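Local coordinates for GGDEF and EAL domain-containing protein (Vibrio cholerae O1 str. 2010EL-1786, PDB 6PWK) that binds c-di-GMP and, as a LapD-type receptor, probably controls large adhesins and biofilm formation, at residues A[350-361]-A[383-392]. Numbering follows the deposited sequence.
With C2E (9,9'-[(2R,3R,3aS,5S,7aR,9R,10R,10aS,12S,14aR)-3,5,10,12-tetrahydroxy-5,12-dioxidooctahydro-2H,7H-difuro[3,2-d:3',2'-j][1,3,7,9,2,8]tetraoxadiphosphacyclododecine-2,9-diyl]bis(2-amino-1,9-dihydro-6H-purin-6-one)), chain C.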
loop_
_atom_site.group_PDB
_atom_site.type_symbol
_atom_site.label_atom_id
_atom_site.label_comp_id
_atom_site.label_asym_id
_atom_site.label_seq_id
_atom_site.Cartn_x
_atom_site.Cartn_y
_atom_site.Cartn_z
ATOM N N ARG A 350 11.151 1.468 23.800
ATOM C CA ARG A 350 11.509 0.809 25.052
ATOM C C ARG A 350 11.138 -0.673 25.035
ATOM O O ARG A 350 10.260 -1.103 25.783
ATOM C CB ARG A 350 10.828 1.489 26.241
ATOM C CG ARG A 350 11.262 2.920 26.510
ATOM C CD ARG A 350 12.564 2.968 27.281
ATOM N NE ARG A 350 12.685 4.204 28.048
ATOM C CZ ARG A 350 13.115 5.355 27.545
ATOM N NH1 ARG A 350 13.467 5.433 26.270
ATOM N NH2 ARG A 350 13.196 6.430 28.317
ATOM N N PRO A 351 11.787 -1.488 24.204
ATOM C CA PRO A 351 11.463 -2.919 24.177
ATOM C C PRO A 351 11.888 -3.599 25.467
ATOM O O PRO A 351 12.778 -3.141 26.186
ATOM C CB PRO A 351 12.254 -3.443 22.979
ATOM C CG PRO A 351 13.402 -2.506 22.852
ATOM C CD PRO A 351 12.880 -1.156 23.265
ATOM N N LYS A 352 11.224 -4.721 25.756
ATOM C CA LYS A 352 11.576 -5.495 26.943
ATOM C C LYS A 352 12.970 -6.094 26.813
ATOM O O LYS A 352 13.710 -6.182 27.800
ATOM C CB LYS A 352 10.541 -6.595 27.183
ATOM C CG LYS A 352 10.764 -7.396 28.458
ATOM C CD LYS A 352 9.676 -8.441 28.651
ATOM C CE LYS A 352 9.752 -9.069 30.033
ATOM N NZ LYS A 352 8.617 -9.998 30.287
ATOM N N TYR A 353 13.347 -6.504 25.605
ATOM C CA TYR A 353 14.659 -7.082 25.367
ATOM C C TYR A 353 15.111 -6.733 23.957
ATOM O O TYR A 353 14.334 -6.246 23.133
ATOM C CB TYR A 353 14.651 -8.601 25.564
ATOM C CG TYR A 353 13.773 -9.344 24.582
ATOM C CD1 TYR A 353 14.282 -9.801 23.372
ATOM C CD2 TYR A 353 12.437 -9.593 24.867
ATOM C CE1 TYR A 353 13.483 -10.481 22.471
ATOM C CE2 TYR A 353 11.631 -10.274 23.973
ATOM C CZ TYR A 353 12.159 -10.716 22.778
ATOM O OH TYR A 353 11.361 -11.394 21.885
ATOM N N VAL A 354 16.385 -6.994 23.691
ATOM C CA VAL A 354 16.951 -6.895 22.352
ATOM C C VAL A 354 17.753 -8.163 22.094
ATOM O O VAL A 354 18.672 -8.489 22.854
ATOM C CB VAL A 354 17.826 -5.639 22.174
ATOM C CG1 VAL A 354 16.952 -4.398 22.079
ATOM C CG2 VAL A 354 18.816 -5.493 23.323
ATOM N N LYS A 355 17.385 -8.894 21.047
ATOM C CA LYS A 355 18.113 -10.084 20.629
ATOM C C LYS A 355 19.069 -9.680 19.514
ATOM O O LYS A 355 18.630 -9.226 18.453
ATOM C CB LYS A 355 17.155 -11.181 20.167
ATOM C CG LYS A 355 17.781 -12.565 20.104
ATOM C CD LYS A 355 16.717 -13.651 20.025
ATOM C CE LYS A 355 15.812 -13.626 21.247
ATOM N NZ LYS A 355 14.825 -14.742 21.238
ATOM N N LEU A 356 20.368 -9.830 19.765
ATOM C CA LEU A 356 21.378 -9.330 18.843
ATOM C C LEU A 356 21.256 -9.988 17.475
ATOM O O LEU A 356 20.795 -11.125 17.342
ATOM C CB LEU A 356 22.778 -9.575 19.406
ATOM C CG LEU A 356 23.216 -8.705 20.582
ATOM C CD1 LEU A 356 24.516 -9.228 21.171
ATOM C CD2 LEU A 356 23.372 -7.263 20.136
ATOM N N ASP A 357 21.665 -9.247 16.448
ATOM C CA ASP A 357 21.804 -9.818 15.116
ATOM C C ASP A 357 22.797 -10.971 15.163
ATOM O O ASP A 357 23.890 -10.843 15.724
ATOM C CB ASP A 357 22.268 -8.740 14.133
ATOM C CG ASP A 357 22.268 -9.213 12.689
ATOM O OD1 ASP A 357 21.964 -10.398 12.436
ATOM O OD2 ASP A 357 22.571 -8.390 11.799
ATOM N N TYR A 358 22.411 -12.108 14.579
ATOM C CA TYR A 358 23.265 -13.288 14.630
ATOM C C TYR A 358 24.559 -13.114 13.850
ATOM O O TYR A 358 25.462 -13.944 13.995
ATOM C CB TYR A 358 22.505 -14.515 14.120
ATOM C CG TYR A 358 22.368 -14.621 12.615
ATOM C CD1 TYR A 358 21.315 -14.009 11.947
ATOM C CD2 TYR A 358 23.277 -15.360 11.867
ATOM C CE1 TYR A 358 21.181 -14.115 10.573
ATOM C CE2 TYR A 358 23.154 -15.471 10.496
ATOM C CZ TYR A 358 22.105 -14.847 9.855
ATOM O OH TYR A 358 21.979 -14.959 8.491
ATOM N N LEU A 359 24.672 -12.066 13.033
ATOM C CA LEU A 359 25.930 -11.771 12.361
ATOM C C LEU A 359 27.010 -11.294 13.321
ATOM O O LEU A 359 28.174 -11.196 12.915
ATOM C CB LEU A 359 25.709 -10.728 11.265
ATOM C CG LEU A 359 24.873 -11.190 10.070
ATOM C CD1 LEU A 359 24.717 -10.069 9.059
ATOM C CD2 LEU A 359 25.510 -12.409 9.425
ATOM N N PHE A 360 26.660 -10.993 14.574
ATOM C CA PHE A 360 27.668 -10.594 15.550
ATOM C C PHE A 360 28.467 -11.784 16.062
ATOM O O PHE A 360 29.623 -11.620 16.469
ATOM C CB PHE A 360 27.013 -9.853 16.717
ATOM C CG PHE A 360 26.579 -8.455 16.378
ATOM C CD1 PHE A 360 27.518 -7.478 16.091
ATOM C CD2 PHE A 360 25.237 -8.115 16.354
ATOM C CE1 PHE A 360 27.127 -6.190 15.779
ATOM C CE2 PHE A 360 24.839 -6.827 16.044
ATOM C CZ PHE A 360 25.786 -5.864 15.756
ATOM N N THR A 361 27.881 -12.980 16.052
ATOM C CA THR A 361 28.628 -14.192 16.359
ATOM C C THR A 361 29.409 -14.711 15.157
ATOM O O THR A 361 30.065 -15.750 15.268
ATOM C CB THR A 361 27.686 -15.289 16.863
ATOM O OG1 THR A 361 26.856 -15.747 15.788
ATOM C CG2 THR A 361 26.804 -14.762 17.985
ATOM N N LEU A 383 19.290 1.793 29.339
ATOM C CA LEU A 383 17.845 1.954 29.389
ATOM C C LEU A 383 17.154 0.833 30.154
ATOM O O LEU A 383 15.920 0.806 30.199
ATOM C CB LEU A 383 17.276 2.038 27.970
ATOM C CG LEU A 383 17.497 3.364 27.242
ATOM C CD1 LEU A 383 17.460 3.165 25.737
ATOM C CD2 LEU A 383 16.448 4.375 27.672
ATOM N N GLY A 384 17.912 -0.082 30.753
ATOM C CA GLY A 384 17.317 -1.187 31.481
ATOM C C GLY A 384 16.707 -2.249 30.597
ATOM O O GLY A 384 15.723 -2.885 30.990
ATOM N N ILE A 385 17.266 -2.464 29.410
ATOM C CA ILE A 385 16.738 -3.412 28.438
ATOM C C ILE A 385 17.658 -4.623 28.389
ATOM O O ILE A 385 18.877 -4.482 28.240
ATOM C CB ILE A 385 16.594 -2.764 27.052
ATOM C CG1 ILE A 385 15.573 -1.627 27.118
ATOM C CG2 ILE A 385 16.198 -3.796 26.009
ATOM C CD1 ILE A 385 15.465 -0.834 25.851
ATOM N N THR A 386 17.070 -5.810 28.515
ATOM C CA THR A 386 17.843 -7.043 28.499
ATOM C C THR A 386 18.409 -7.294 27.106
ATOM O O THR A 386 17.691 -7.198 26.107
ATOM C CB THR A 386 16.966 -8.217 28.934
ATOM O OG1 THR A 386 16.405 -7.948 30.224
ATOM C CG2 THR A 386 17.778 -9.498 28.996
ATOM N N THR A 387 19.699 -7.612 27.037
ATOM C CA THR A 387 20.344 -7.965 25.782
ATOM C C THR A 387 20.490 -9.477 25.686
ATOM O O THR A 387 20.845 -10.142 26.664
ATOM C CB THR A 387 21.720 -7.308 25.654
ATOM O OG1 THR A 387 22.582 -7.799 26.688
ATOM C CG2 THR A 387 21.598 -5.799 25.767
ATOM N N ILE A 388 20.215 -10.014 24.501
ATOM C CA ILE A 388 20.259 -11.450 24.254
ATOM C C ILE A 388 21.141 -11.697 23.039
ATOM O O ILE A 388 20.864 -11.177 21.952
ATOM C CB ILE A 388 18.857 -12.039 24.029
ATOM C CG1 ILE A 388 17.944 -11.727 25.219
ATOM C CG2 ILE A 388 18.941 -13.538 23.777
ATOM C CD1 ILE A 388 16.534 -12.256 25.068
ATOM N N ALA A 389 22.201 -12.481 23.221
ATOM C CA ALA A 389 23.008 -12.926 22.096
ATOM C C ALA A 389 22.300 -14.065 21.374
ATOM O O ALA A 389 21.617 -14.887 21.988
ATOM C CB ALA A 389 24.391 -13.375 22.562
ATOM N N SER A 390 22.472 -14.110 20.056
ATOM C CA SER A 390 21.668 -14.970 19.200
ATOM C C SER A 390 22.547 -15.934 18.418
ATOM O O SER A 390 23.606 -15.554 17.906
ATOM C CB SER A 390 20.823 -14.133 18.228
ATOM O OG SER A 390 20.053 -14.955 17.368
ATOM N N ARG A 391 22.088 -17.186 18.333
ATOM C CA ARG A 391 22.696 -18.214 17.486
ATOM C C ARG A 391 24.158 -18.467 17.863
ATOM O O ARG A 391 25.045 -18.532 17.011
ATOM C CB ARG A 391 22.545 -17.853 16.005
ATOM C CG ARG A 391 21.217 -18.330 15.427
ATOM C CD ARG A 391 20.519 -17.326 14.521
ATOM N NE ARG A 391 20.879 -17.492 13.116
ATOM C CZ ARG A 391 20.069 -17.210 12.101
ATOM N NH1 ARG A 391 18.844 -16.758 12.333
ATOM N NH2 ARG A 391 20.477 -17.391 10.853
ATOM N N VAL A 392 24.393 -18.631 19.162
ATOM C CA VAL A 392 25.727 -18.915 19.682
ATOM C C VAL A 392 25.996 -20.409 19.535
ATOM O O VAL A 392 25.264 -21.240 20.086
ATOM C CB VAL A 392 25.856 -18.472 21.145
ATOM C CG1 VAL A 392 27.315 -18.499 21.580
ATOM C CG2 VAL A 392 25.260 -17.086 21.336
HETATM P P1 C2E C . 15.330 -16.320 13.776
HETATM O O2P C2E C . 14.538 -15.346 14.606
HETATM O O1P C2E C . 16.720 -15.750 13.729
HETATM O "O5'" C2E C . 15.498 -17.764 14.529
HETATM C "C5'" C2E C . 16.780 -18.276 14.684
HETATM C "C4'" C2E C . 17.008 -19.269 13.511
HETATM O "O4'" C2E C . 18.229 -19.714 13.523
HETATM C "C3'" C2E C . 16.156 -20.539 13.691
HETATM O "O3'" C2E C . 16.169 -21.184 12.511
HETATM C "C2'" C2E C . 17.028 -21.327 14.679
HETATM O "O2'" C2E C . 16.627 -22.762 14.686
HETATM C "C1'" C2E C . 18.174 -21.232 14.067
HETATM N N9 C2E C . 19.415 -21.396 14.780
HETATM C C8 C2E C . 18.954 -21.288 16.050
HETATM N N7 C2E C . 20.031 -21.413 16.867
HETATM C C5 C2E C . 21.117 -21.581 16.121
HETATM C C6 C2E C . 22.613 -21.769 16.430
HETATM O O6 C2E C . 23.022 -21.797 17.542
HETATM N N1 C2E C . 23.546 -21.923 15.356
HETATM C C2 C2E C . 23.120 -21.900 13.980
HETATM N N2 C2E C . 24.027 -22.050 12.847
HETATM N N3 C2E C . 21.701 -21.716 13.725
HETATM C C4 C2E C . 20.723 -21.560 14.831
HETATM P P11 C2E C . 14.649 -21.582 11.979
HETATM O O21 C2E C . 13.875 -22.612 12.757
HETATM O O11 C2E C . 14.829 -22.174 10.604
HETATM O O5A C2E C . 13.953 -20.091 11.831
HETATM C C5A C2E C . 14.442 -19.381 10.726
HETATM C C4A C2E C . 13.708 -18.110 10.582
HETATM O O4A C2E C . 12.472 -18.355 10.239
HETATM C C3A C2E C . 13.659 -17.287 12.052
HETATM O O3A C2E C . 14.862 -16.396 12.189
HETATM C C2A C2E C . 12.635 -16.616 12.023
HETATM O O2A C2E C . 12.914 -15.267 11.415
HETATM C C1A C2E C . 11.602 -17.468 11.101
HETATM N N91 C2E C . 10.788 -18.173 11.852
HETATM C C81 C2E C . 10.991 -19.350 12.463
HETATM N N71 C2E C . 9.845 -19.643 13.107
HETATM C C51 C2E C . 8.972 -18.663 12.890
HETATM C C61 C2E C . 7.537 -18.447 13.355
HETATM O O61 C2E C . 7.038 -19.265 14.042
HETATM N N11 C2E C . 6.807 -17.279 12.968
HETATM C C21 C2E C . 7.426 -16.291 12.130
HETATM N N21 C2E C . 6.679 -15.104 11.738
HETATM N N31 C2E C . 8.805 -16.507 11.692
HETATM C C41 C2E C . 9.559 -17.730 12.099
HETATM O O HOH W 1 14.063 -4.902 30.965
#
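The R391 guanidinium lies between the Y358 ring and the sugar of C2E. One face lies flat on the Y358 ring, planes 15° apart, a cation-pi stack with R391 CZ 3.4 Å from the ring centroid. The opposite face carries C2E O4', offset toward the rim. At its edge, in plane, NH1 gives a weak, bent bond to phosphate oxygen O1P of C2E. Y358 OH is hydrogen-bonded to E167, which should help hold the ring in place. Y358 and R391 lie just beyond two neighbouring parallel strands, 353-356 and 386-389, in a beta-alpha-beta unit of the EAL barrel; helix 367-382 makes the crossover. At the other end, L383 CD2 sits 3.5 Å from R350 CZ, over the guanidinium face, while N347 binds R350 NH1. Y353, T386, K355 and I388 point to one face of the sheet. I388 CD1 meets Y353 CD1 obliquely at 3.7 Å. A bend at chi3 (-61°) turns the end of K355, whose NZ makes salt bridges to E218 and E304 of the magnesium site. The other face joins V354 to T387, CG2 to CG2, both touching A380 of the crossover helix. I385 CG1 lies against the P351 carbonyl. Of the backbone bonds, L356 N to I388 O is nearly straight (170°), at 2.6 Å.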